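Local coordinates for protein nigritoxine (Vibrio nigripulchritudo, PDB 5M41) that acts as a bacterial toxin against crustaceans and insects, at residues Trp286-Thr291 with Val342-Lys347; Gly301-Val306 with Ile388-Val393; Ser330-Ala335 with Thr440-Ser445; Ile362-Val367 with Pro404-Ile409. One frame throughout, in Å; residues are numbered along the deposited sequence.

Around one curled antiparallel sheet, all four contacts illustrate how chemistry follows position. Contact 1 adds a short edge strand to the sheet and is partly open: main-chain bonds, a salt bridge and two waters hold it. Contact 2 packs two helices on one face of that sheet and is buried and almost wholly apolar. Contact 3, also buried, lays a loop on the opposite face, where serines and a glutamine make it polar. Contact 4, partly buried, joins a hairpin tip to a helix start through both kinds of chemistry. Strands 328-336 and 340-348 join contacts 1 and 3, Q442 and T365 contacts 3 and 4, and L392 links contact 2 to contacts 3 and 4.

Contact 1 of 4, residues Trp286-Thr291 with Val342-Lys347; sequences WIDSGT and VAKLSK
D288 OD2 is held twice, by a salt bridge from R449 on helix 444-457 and by water 1, which donates to it over 2.6 Å and also hydrogen-bonds S346 OG. The setting is antiparallel strand pairing at the edge of a curled sheet, where the short strand 286-288 lies along strand 340-348. I287 and K347 form a hydrogen-bonded pair: I287 N reaches K347 O at 2.8 Å, nearly along the C=O axis, and K347 N returns a 3.0 Å bond to I287 O. The next pair, D288 with S346, is non-hydrogen-bonded, and both side chains rise on the same face, which is why one water can link them.

The other carboxylate oxygen, D288 OD1, forms a salt bridge of 3.4 Å with K344 NZ. The lysine is extended, with CG anti to the backbone N (chi1 -167°), and it crosses the aspartate obliquely; its ammonium has a further partner in Q292 OE1. W286 is placed differently. Its CG is anti to the carbonyl carbon, its CB rests on S346 CB at 3.7 Å, and K347 O lies near the ring plane at the CE3 edge, while NE1 bonds P439 O.

S289 N also reaches L345 O at 3.3 Å; G290 then turns the backbone with a positive phi. Water 2 spans the two chains, accepting from L345 N and donating to T291 O over 2.5 Å.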
loop_
_atom_site.group_PDB
_atom_site.type_symbol
_atom_site.label_atom_id
_atom_site.label_comp_id
_atom_site.label_asym_id
_atom_site.label_seq_id
_atom_site.Cartn_x
_atom_site.Cartn_y
_atom_site.Cartn_z
ATOM N N TRP A 286 -10.240 3.817 -7.680
ATOM C CA TRP A 286 -10.647 4.238 -6.335
ATOM C C TRP A 286 -11.119 5.669 -6.234
ATOM O O TRP A 286 -10.547 6.559 -6.855
ATOM C CB TRP A 286 -9.493 3.986 -5.368
ATOM C CG TRP A 286 -9.120 2.515 -5.333
ATOM C CD1 TRP A 286 -7.981 1.909 -5.843
ATOM C CD2 TRP A 286 -9.940 1.402 -4.809
ATOM N NE1 TRP A 286 -8.003 0.556 -5.626
ATOM C CE2 TRP A 286 -9.155 0.186 -5.016
ATOM C CE3 TRP A 286 -11.174 1.311 -4.172
ATOM C CZ2 TRP A 286 -9.621 -1.062 -4.622
ATOM C CZ3 TRP A 286 -11.634 0.053 -3.772
ATOM C CH2 TRP A 286 -10.875 -1.109 -3.990
ATOM N N ILE A 287 -12.176 5.883 -5.446
ATOM C CA ILE A 287 -12.731 7.206 -5.197
ATOM C C ILE A 287 -12.428 7.562 -3.747
ATOM O O ILE A 287 -12.840 6.851 -2.835
ATOM C CB ILE A 287 -14.278 7.231 -5.349
ATOM C CG1 ILE A 287 -14.703 6.844 -6.760
ATOM C CG2 ILE A 287 -14.863 8.599 -4.945
ATOM C CD1 ILE A 287 -16.122 6.295 -6.820
ATOM N N ASP A 288 -11.739 8.676 -3.541
ATOM C CA ASP A 288 -11.469 9.190 -2.200
ATOM C C ASP A 288 -12.727 9.340 -1.361
ATOM O O ASP A 288 -13.786 9.711 -1.873
ATOM C CB ASP A 288 -10.772 10.550 -2.295
ATOM C CG ASP A 288 -9.263 10.443 -2.129
ATOM O OD1 ASP A 288 -8.707 11.356 -1.495
ATOM O OD2 ASP A 288 -8.637 9.460 -2.611
ATOM N N SER A 289 -12.609 9.037 -0.072
ATOM C CA SER A 289 -13.623 9.435 0.884
ATOM C C SER A 289 -13.576 10.968 1.097
ATOM O O SER A 289 -14.602 11.615 1.334
ATOM C CB SER A 289 -13.410 8.722 2.213
ATOM O OG SER A 289 -14.279 9.280 3.178
ATOM N N GLY A 290 -12.374 11.537 0.998
ATOM C CA GLY A 290 -12.139 12.916 1.370
ATOM C C GLY A 290 -11.747 13.113 2.831
ATOM O O GLY A 290 -11.456 14.241 3.226
ATOM N N THR A 291 -11.746 12.036 3.631
ATOM C CA THR A 291 -11.352 12.114 5.059
ATOM C C THR A 291 -10.210 11.132 5.401
ATOM O O THR A 291 -10.087 10.106 4.746
ATOM C CB THR A 291 -12.570 11.919 5.984
ATOM O OG1 THR A 291 -12.142 11.882 7.353
ATOM C CG2 THR A 291 -13.318 10.665 5.647
ATOM N N VAL A 342 -0.744 7.243 7.215
ATOM C CA VAL A 342 -2.108 7.723 7.066
ATOM C C VAL A 342 -3.032 6.535 6.755
ATOM O O VAL A 342 -2.687 5.672 5.936
ATOM C CB VAL A 342 -2.214 8.864 6.017
ATOM C CG1 VAL A 342 -1.895 8.373 4.612
ATOM C CG2 VAL A 342 -3.579 9.543 6.067
ATOM N N ALA A 343 -4.167 6.465 7.449
ATOM C CA ALA A 343 -5.243 5.555 7.061
ATOM C C ALA A 343 -6.262 6.377 6.297
ATOM O O ALA A 343 -6.591 7.503 6.702
ATOM C CB ALA A 343 -5.898 4.920 8.275
ATOM N N LYS A 344 -6.742 5.817 5.193
ATOM C CA LYS A 344 -7.706 6.477 4.346
ATOM C C LYS A 344 -8.508 5.423 3.603
ATOM O O LYS A 344 -7.924 4.485 3.055
ATOM C CB LYS A 344 -6.970 7.372 3.337
ATOM C CG LYS A 344 -7.858 8.350 2.589
ATOM C CD LYS A 344 -7.067 9.560 2.064
ATOM C CE LYS A 344 -8.003 10.631 1.476
ATOM N NZ LYS A 344 -7.415 12.014 1.633
ATOM N N LEU A 345 -9.831 5.597 3.566
ATOM C CA LEU A 345 -10.748 4.683 2.887
ATOM C C LEU A 345 -11.058 5.235 1.516
ATOM O O LEU A 345 -11.172 6.463 1.355
ATOM C CB LEU A 345 -12.083 4.585 3.633
ATOM C CG LEU A 345 -12.001 4.069 5.058
ATOM C CD1 LEU A 345 -13.343 4.264 5.745
ATOM C CD2 LEU A 345 -11.582 2.600 5.067
ATOM N N SER A 346 -11.194 4.329 0.543
ATOM C CA SER A 346 -11.673 4.673 -0.777
ATOM C C SER A 346 -12.774 3.694 -1.106
ATOM O O SER A 346 -12.716 2.535 -0.714
ATOM C CB SER A 346 -10.579 4.538 -1.832
ATOM O OG SER A 346 -9.501 5.439 -1.637
ATOM N N LYS A 347 -13.771 4.165 -1.832
ATOM C CA LYS A 347 -14.812 3.318 -2.351
ATOM C C LYS A 347 -14.415 3.003 -3.787
ATOM O O LYS A 347 -13.764 3.814 -4.447
ATOM C CB LYS A 347 -16.147 4.063 -2.312
ATOM C CG LYS A 347 -17.356 3.142 -2.273
ATOM C CD LYS A 347 -18.671 3.886 -2.499
ATOM C CE LYS A 347 -18.896 5.001 -1.483
ATOM N NZ LYS A 347 -20.242 5.619 -1.658
HETATM O O HOH W 1 -8.763 6.978 -3.446
HETATM O O HOH W 2 -11.111 7.834 4.819
#

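Contact 2 of 4, residues Gly301-Val306 with Ile388-Val393; sequences GAAVSV and IINGLV
Helix 302-306 and helix 388-393 cross at 126° with their axes 9.2 Å apart, and their backbones come nearest at A303 and N390, whose CA atoms are 5.5 Å from each other. Alanine at the crossing permits this approach, since A303 presents a single methyl group to the other helix. That methyl takes part in two different contacts. A303 CB lies 3.3 Å from N390 OD1, the amide oxygen being brought round by a chi1 of -72° that sets CG beside the backbone N. The same CB also meets V393 CG1, at 4.1 Å.

V393 and A303 carry the contact about equally. V393 CG1, anti to the backbone N, lies against A302 CB and against the backbone of A303, whereas its CG2 points to V306, so one branched side chain fits between the first turn and the residue a turn further on.

The arrangement is helix-helix packing on one face of the antiparallel sheet. Here the opening turn of helix 302-319, with G301 as its N-cap, crosses helix 386-396, and the latter sits on the strands through I389 and L392, which touch L333.

V306 and V393 reach toward each other tip to tip, CG2 against CG2 at 3.8 Å. V306 CG1, anti to the backbone N, lies closest to I389 CG2, at 3.8 Å, the two side chains crossing obliquely. No hydrogen bond passes between the segments; each helix keeps its own, such as V306 N to A302 O at 2.9 Å and V393 N to I389 O at 2.9 Å.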
loop_
_atom_site.group_PDB
_atom_site.type_symbol
_atom_site.label_atom_id
_atom_site.label_comp_id
_atom_site.label_asym_id
_atom_site.label_seq_id
_atom_site.Cartn_x
_atom_site.Cartn_y
_atom_site.Cartn_z
ATOM N N GLY A 301 4.014 0.435 21.011
ATOM C CA GLY A 301 2.564 0.337 20.834
ATOM C C GLY A 301 2.006 1.172 19.692
ATOM O O GLY A 301 0.806 1.456 19.656
ATOM N N ALA A 302 2.869 1.565 18.757
ATOM C CA ALA A 302 2.427 2.298 17.573
ATOM C C ALA A 302 1.487 1.424 16.749
ATOM O O ALA A 302 0.418 1.880 16.333
ATOM C CB ALA A 302 3.617 2.747 16.741
ATOM N N ALA A 303 1.878 0.161 16.562
ATOM C CA ALA A 303 1.107 -0.809 15.792
ATOM C C ALA A 303 -0.309 -1.013 16.343
ATOM O O ALA A 303 -1.291 -0.976 15.597
ATOM C CB ALA A 303 1.856 -2.132 15.705
ATOM N N VAL A 304 -0.419 -1.201 17.648
ATOM C CA VAL A 304 -1.723 -1.251 18.291
ATOM C C VAL A 304 -2.561 0.000 17.968
ATOM O O VAL A 304 -3.738 -0.115 17.639
ATOM C CB VAL A 304 -1.597 -1.466 19.821
ATOM C CG1 VAL A 304 -2.889 -1.097 20.541
ATOM C CG2 VAL A 304 -1.197 -2.906 20.136
ATOM N N SER A 305 -1.970 1.187 18.061
ATOM C CA SER A 305 -2.705 2.425 17.732
ATOM C C SER A 305 -3.149 2.472 16.275
ATOM O O SER A 305 -4.268 2.887 15.973
ATOM C CB SER A 305 -1.869 3.672 18.035
ATOM O OG SER A 305 -1.617 3.773 19.419
ATOM N N VAL A 306 -2.272 2.044 15.375
ATOM C CA VAL A 306 -2.607 2.020 13.950
ATOM C C VAL A 306 -3.770 1.073 13.652
ATOM O O VAL A 306 -4.733 1.459 13.000
ATOM C CB VAL A 306 -1.373 1.718 13.093
ATOM C CG1 VAL A 306 -1.757 1.667 11.616
ATOM C CG2 VAL A 306 -0.322 2.794 13.342
ATOM N N ILE A 388 -0.120 -8.100 9.065
ATOM C CA ILE A 388 0.112 -7.155 7.968
ATOM C C ILE A 388 0.406 -5.766 8.506
ATOM O O ILE A 388 1.383 -5.131 8.098
ATOM C CB ILE A 388 -1.073 -7.132 6.986
ATOM C CG1 ILE A 388 -1.047 -8.405 6.139
ATOM C CG2 ILE A 388 -1.039 -5.856 6.127
ATOM C CD1 ILE A 388 -2.363 -8.768 5.491
ATOM N N ILE A 389 -0.417 -5.314 9.447
ATOM C CA ILE A 389 -0.254 -3.960 9.962
ATOM C C ILE A 389 0.983 -3.833 10.868
ATOM O O ILE A 389 1.692 -2.825 10.791
ATOM C CB ILE A 389 -1.560 -3.427 10.577
ATOM C CG1 ILE A 389 -2.651 -3.387 9.477
ATOM C CG2 ILE A 389 -1.327 -2.066 11.232
ATOM C CD1 ILE A 389 -4.086 -3.238 9.970
ATOM N N ASN A 390 1.272 -4.857 11.680
ATOM C CA ASN A 390 2.549 -4.915 12.426
ATOM C C ASN A 390 3.751 -4.816 11.478
ATOM O O ASN A 390 4.654 -4.013 11.693
ATOM C CB ASN A 390 2.676 -6.189 13.279
ATOM C CG ASN A 390 1.762 -6.185 14.501
ATOM O OD1 ASN A 390 1.095 -5.196 14.809
ATOM N ND2 ASN A 390 1.733 -7.302 15.206
ATOM N N GLY A 391 3.751 -5.621 10.420
ATOM C CA GLY A 391 4.846 -5.587 9.450
ATOM C C GLY A 391 5.033 -4.195 8.857
ATOM O O GLY A 391 6.142 -3.661 8.834
ATOM N N LEU A 392 3.951 -3.603 8.375
ATOM C CA LEU A 392 4.030 -2.285 7.762
ATOM C C LEU A 392 4.530 -1.219 8.734
ATOM O O LEU A 392 5.405 -0.406 8.389
ATOM C CB LEU A 392 2.677 -1.869 7.144
ATOM C CG LEU A 392 2.629 -0.445 6.560
ATOM C CD1 LEU A 392 3.673 -0.226 5.469
ATOM C CD2 LEU A 392 1.234 -0.115 6.048
ATOM N N VAL A 393 3.955 -1.202 9.930
ATOM C CA VAL A 393 4.340 -0.225 10.938
ATOM C C VAL A 393 5.838 -0.364 11.263
ATOM O O VAL A 393 6.555 0.634 11.341
ATOM C CB VAL A 393 3.491 -0.330 12.224
ATOM C CG1 VAL A 393 4.168 0.399 13.375
ATOM C CG2 VAL A 393 2.110 0.245 12.002
#

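Contact 3 of 4, residues Ser330-Ala335 with Thr440-Ser445; sequences SLSLAA and TAQTKS
S330, in strand 328-336, points toward the loop, with OG anti to the backbone N (chi1 169°). S330 OG lies 2.7 Å from water 3, which also accepts a weak bond from A441 N; A441 N donates to D368 OD2 as well. Two residues on, S332 points to the same face, but its OG lies beside the backbone N. S332 OG packs on A441 CB at 3.6 Å and hydrogen-bonds D368 OD1. L333 faces the other side of the sheet; L333 O, already engaged by V367 of the neighbouring strand, also receives a weak bond from Q442 NE2 at 3.2 Å, bent to 142°. A334 then supplies a methyl on which the amide of Q442 rests, A334 CB to Q442 OE1 being 3.3 Å. The extended glutamine is buried yet well satisfied, with OE1 bonded to T365 OG1 and NE2 also to D368 OD1.

The loop is kept in shape by its own turns. T440 OG1 accepts from Q442 N at 3.0 Å, an ST turn; Q442 centres an inverse gamma turn; and T443, the N-cap, bonds F446 N to start helix 444-457, a capped helix entry packed on one face of an antiparallel sheet.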
loop_
_atom_site.group_PDB
_atom_site.type_symbol
_atom_site.label_atom_id
_atom_site.label_comp_id
_atom_site.label_asym_id
_atom_site.label_seq_id
_atom_site.Cartn_x
_atom_site.Cartn_y
_atom_site.Cartn_z
ATOM N N SER A 330 -11.258 0.144 -0.251
ATOM C CA SER A 330 -9.847 -0.053 -0.062
ATOM C C SER A 330 -9.504 0.734 1.192
ATOM O O SER A 330 -9.667 1.966 1.218
ATOM C CB SER A 330 -9.073 0.494 -1.256
ATOM O OG SER A 330 -7.679 0.539 -0.977
ATOM N N LEU A 331 -9.082 0.037 2.241
ATOM C CA LEU A 331 -8.512 0.726 3.378
ATOM C C LEU A 331 -7.011 0.822 3.131
ATOM O O LEU A 331 -6.286 -0.188 3.203
ATOM C CB LEU A 331 -8.850 0.017 4.694
ATOM C CG LEU A 331 -8.040 0.318 5.965
ATOM C CD1 LEU A 331 -8.139 1.771 6.392
ATOM C CD2 LEU A 331 -8.516 -0.586 7.087
ATOM N N SER A 332 -6.550 2.028 2.820
ATOM C CA SER A 332 -5.141 2.271 2.534
ATOM C C SER A 332 -4.409 2.615 3.807
ATOM O O SER A 332 -4.847 3.474 4.549
ATOM C CB SER A 332 -4.961 3.444 1.556
ATOM O OG SER A 332 -5.393 3.101 0.249
ATOM N N LEU A 333 -3.290 1.946 4.047
ATOM C CA LEU A 333 -2.397 2.322 5.116
ATOM C C LEU A 333 -1.114 2.701 4.414
ATOM O O LEU A 333 -0.390 1.839 3.887
ATOM C CB LEU A 333 -2.222 1.159 6.083
ATOM C CG LEU A 333 -3.521 0.688 6.754
ATOM C CD1 LEU A 333 -3.309 -0.654 7.424
ATOM C CD2 LEU A 333 -4.013 1.719 7.767
ATOM N N ALA A 334 -0.870 4.006 4.356
ATOM C CA ALA A 334 0.211 4.558 3.557
ATOM C C ALA A 334 1.202 5.230 4.462
ATOM O O ALA A 334 0.832 6.090 5.250
ATOM C CB ALA A 334 -0.330 5.559 2.549
ATOM N N ALA A 335 2.466 4.841 4.343
ATOM C CA ALA A 335 3.540 5.530 5.025
ATOM C C ALA A 335 3.604 6.979 4.543
ATOM O O ALA A 335 3.223 7.303 3.400
ATOM C CB ALA A 335 4.856 4.836 4.781
ATOM N N THR A 440 -3.236 -0.211 -6.852
ATOM C CA THR A 440 -3.242 0.409 -5.544
ATOM C C THR A 440 -3.932 1.776 -5.593
ATOM O O THR A 440 -3.946 2.448 -6.618
ATOM C CB THR A 440 -1.826 0.555 -4.963
ATOM O OG1 THR A 440 -1.926 1.128 -3.649
ATOM C CG2 THR A 440 -0.933 1.435 -5.873
ATOM N N ALA A 441 -4.567 2.142 -4.491
ATOM C CA ALA A 441 -5.111 3.474 -4.363
ATOM C C ALA A 441 -4.005 4.480 -4.059
ATOM O O ALA A 441 -4.224 5.673 -4.234
ATOM C CB ALA A 441 -6.156 3.510 -3.275
ATOM N N GLN A 442 -2.831 4.010 -3.612
ATOM C CA GLN A 442 -1.726 4.913 -3.193
ATOM C C GLN A 442 -0.980 5.492 -4.402
ATOM O O GLN A 442 0.168 5.158 -4.674
ATOM C CB GLN A 442 -0.792 4.191 -2.223
ATOM C CG GLN A 442 -1.568 3.751 -0.981
ATOM C CD GLN A 442 -0.742 3.045 0.073
ATOM O OE1 GLN A 442 0.465 3.303 0.236
ATOM N NE2 GLN A 442 -1.391 2.169 0.821
ATOM N N THR A 443 -1.686 6.322 -5.159
ATOM C CA THR A 443 -1.132 6.937 -6.343
ATOM C C THR A 443 -0.432 8.258 -5.987
ATOM O O THR A 443 -0.435 8.727 -4.821
ATOM C CB THR A 443 -2.250 7.272 -7.339
ATOM O OG1 THR A 443 -3.183 8.136 -6.691
ATOM C CG2 THR A 443 -2.992 5.994 -7.842
ATOM N N LYS A 444 0.159 8.861 -7.017
ATOM C CA LYS A 444 0.725 10.202 -6.944
ATOM C C LYS A 444 -0.292 11.189 -6.380
ATOM O O LYS A 444 -0.008 11.882 -5.419
ATOM C CB LYS A 444 1.172 10.636 -8.341
ATOM C CG LYS A 444 2.055 11.881 -8.385
ATOM C CD LYS A 444 2.038 12.482 -9.793
ATOM C CE LYS A 444 3.356 13.153 -10.149
ATOM N NZ LYS A 444 3.841 14.049 -9.064
ATOM N N SER A 445 -1.486 11.239 -6.951
ATOM C CA SER A 445 -2.442 12.257 -6.544
ATOM C C SER A 445 -2.981 12.002 -5.126
ATOM O O SER A 445 -3.212 12.950 -4.369
ATOM C CB SER A 445 -3.566 12.371 -7.559
ATOM O OG SER A 445 -4.158 11.104 -7.738
HETATM O O HOH W 3 -6.240 -0.168 -3.173
#

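Contact 4 of 4, residues Ile362-Val367 with Pro404-Ile409; sequences IAETGV and PGKSKI
E364 is folded back on itself: CG lies beside the backbone N, and a chi2 of -74° bends the chain so that its carboxylate meets the start of helix 406-415. E364 OE1 accepts from K406 N at 2.7 Å, the donor approaching from above the carboxylate plane. The main chain of the same residue serves as well, E364 O receiving G405 N at 2.9 Å in the carbonyl plane, on a lone pair. One glutamate thus takes up both the N-cap amide and the next one, and its charge would be expected to suit the positive end of the helix dipole.

K406 runs extended and crosses E364 at about a right angle. It touches through its methylenes, K406 CG lying 3.4 Å from E364 OE1, while K406 NZ and E364 OE2 stay 4.9 Å apart. I409 CD1 packs against the backbone of the turn, 3.4 Å from A363 O and from G366 N. I409 CG2, anti to the backbone N, meets V367 CG1 at 3.7 Å and I362 CG2 at 3.9 Å.

The turn is the tip of a beta hairpin, in which A363 N bonds G366 O and G366 has backbone angles at which a CB would collide with the carbonyl O of T365. Strand 366-370 continues beside strand 328-336, V367 packs on I388 and L392 of helix 386-396, and V395 of that helix touches both P404 and I409.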
loop_
_atom_site.group_PDB
_atom_site.type_symbol
_atom_site.label_atom_id
_atom_site.label_comp_id
_atom_site.label_asym_id
_atom_site.label_seq_id
_atom_site.Cartn_x
_atom_site.Cartn_y
_atom_site.Cartn_z
ATOM N N ILE A 362 0.071 -4.384 -2.279
ATOM C CA ILE A 362 1.286 -3.861 -1.680
ATOM C C ILE A 362 1.815 -2.781 -2.627
ATOM O O ILE A 362 2.022 -3.032 -3.805
ATOM C CB ILE A 362 2.320 -4.991 -1.418
ATOM C CG1 ILE A 362 1.811 -5.932 -0.305
ATOM C CG2 ILE A 362 3.677 -4.404 -1.011
ATOM C CD1 ILE A 362 2.577 -7.245 -0.196
ATOM N N ALA A 363 1.954 -1.557 -2.110
ATOM C CA ALA A 363 2.489 -0.458 -2.868
ATOM C C ALA A 363 3.908 -0.216 -2.373
ATOM O O ALA A 363 4.304 -0.806 -1.373
ATOM C CB ALA A 363 1.635 0.794 -2.656
ATOM N N GLU A 364 4.668 0.651 -3.057
ATOM C CA GLU A 364 5.994 1.038 -2.568
ATOM C C GLU A 364 5.861 1.800 -1.237
ATOM O O GLU A 364 6.808 1.853 -0.441
ATOM C CB GLU A 364 6.761 1.901 -3.597
ATOM C CG GLU A 364 6.991 1.277 -4.981
ATOM C CD GLU A 364 8.065 0.173 -5.022
ATOM O OE1 GLU A 364 8.575 -0.267 -3.956
ATOM O OE2 GLU A 364 8.417 -0.277 -6.151
ATOM N N THR A 365 4.680 2.371 -1.005
ATOM C CA THR A 365 4.441 3.252 0.131
ATOM C C THR A 365 3.604 2.627 1.244
ATOM O O THR A 365 3.360 3.269 2.263
ATOM C CB THR A 365 3.728 4.531 -0.320
ATOM O OG1 THR A 365 2.571 4.160 -1.068
ATOM C CG2 THR A 365 4.654 5.420 -1.199
ATOM N N GLY A 366 3.154 1.386 1.077
ATOM C CA GLY A 366 2.223 0.827 2.059
ATOM C C GLY A 366 1.374 -0.331 1.570
ATOM O O GLY A 366 1.730 -1.002 0.590
ATOM N N VAL A 367 0.257 -0.576 2.255
ATOM C CA VAL A 367 -0.649 -1.643 1.864
ATOM C C VAL A 367 -2.086 -1.152 1.787
ATOM O O VAL A 367 -2.471 -0.213 2.480
ATOM C CB VAL A 367 -0.587 -2.887 2.796
ATOM C CG1 VAL A 367 0.860 -3.341 2.964
ATOM C CG2 VAL A 367 -1.195 -2.572 4.155
ATOM N N PRO A 404 9.082 2.703 2.160
ATOM C CA PRO A 404 9.953 1.593 2.491
ATOM C C PRO A 404 10.247 0.688 1.288
ATOM O O PRO A 404 11.263 -0.017 1.286
ATOM C CB PRO A 404 9.146 0.818 3.537
ATOM C CG PRO A 404 8.141 1.773 4.038
ATOM C CD PRO A 404 7.799 2.630 2.871
ATOM N N GLY A 405 9.367 0.702 0.282
ATOM C CA GLY A 405 9.553 -0.133 -0.900
ATOM C C GLY A 405 8.797 -1.449 -0.775
ATOM O O GLY A 405 8.618 -1.965 0.331
ATOM N N LYS A 406 8.397 -2.000 -1.923
ATOM C CA LYS A 406 7.548 -3.208 -2.002
ATOM C C LYS A 406 8.184 -4.435 -1.352
ATOM O O LYS A 406 7.533 -5.174 -0.623
ATOM C CB LYS A 406 7.208 -3.508 -3.465
ATOM C CG LYS A 406 6.093 -2.644 -4.021
ATOM C CD LYS A 406 5.655 -3.119 -5.408
ATOM C CE LYS A 406 4.764 -2.076 -6.060
ATOM N NZ LYS A 406 4.266 -2.511 -7.391
ATOM N N SER A 407 9.476 -4.597 -1.578
ATOM C CA SER A 407 10.215 -5.722 -1.056
ATOM C C SER A 407 10.292 -5.726 0.481
ATOM O O SER A 407 9.963 -6.728 1.107
ATOM C CB SER A 407 11.599 -5.758 -1.707
ATOM O OG SER A 407 12.492 -6.511 -0.921
ATOM N N LYS A 408 10.697 -4.607 1.088
ATOM C CA LYS A 408 10.676 -4.475 2.556
ATOM C C LYS A 408 9.284 -4.687 3.153
ATOM O O LYS A 408 9.134 -5.367 4.166
ATOM C CB LYS A 408 11.201 -3.107 3.002
ATOM C CG LYS A 408 12.705 -3.044 3.259
ATOM C CD LYS A 408 13.094 -1.627 3.666
ATOM C CE LYS A 408 14.553 -1.510 4.068
ATOM N NZ LYS A 408 15.460 -1.628 2.902
ATOM N N ILE A 409 8.258 -4.112 2.531
ATOM C CA ILE A 409 6.906 -4.313 3.045
ATOM C C ILE A 409 6.519 -5.790 2.949
ATOM O O ILE A 409 6.065 -6.383 3.938
ATOM C CB ILE A 409 5.868 -3.406 2.346
ATOM C CG1 ILE A 409 6.147 -1.934 2.704
ATOM C CG2 ILE A 409 4.479 -3.812 2.758
ATOM C CD1 ILE A 409 5.550 -0.922 1.747
#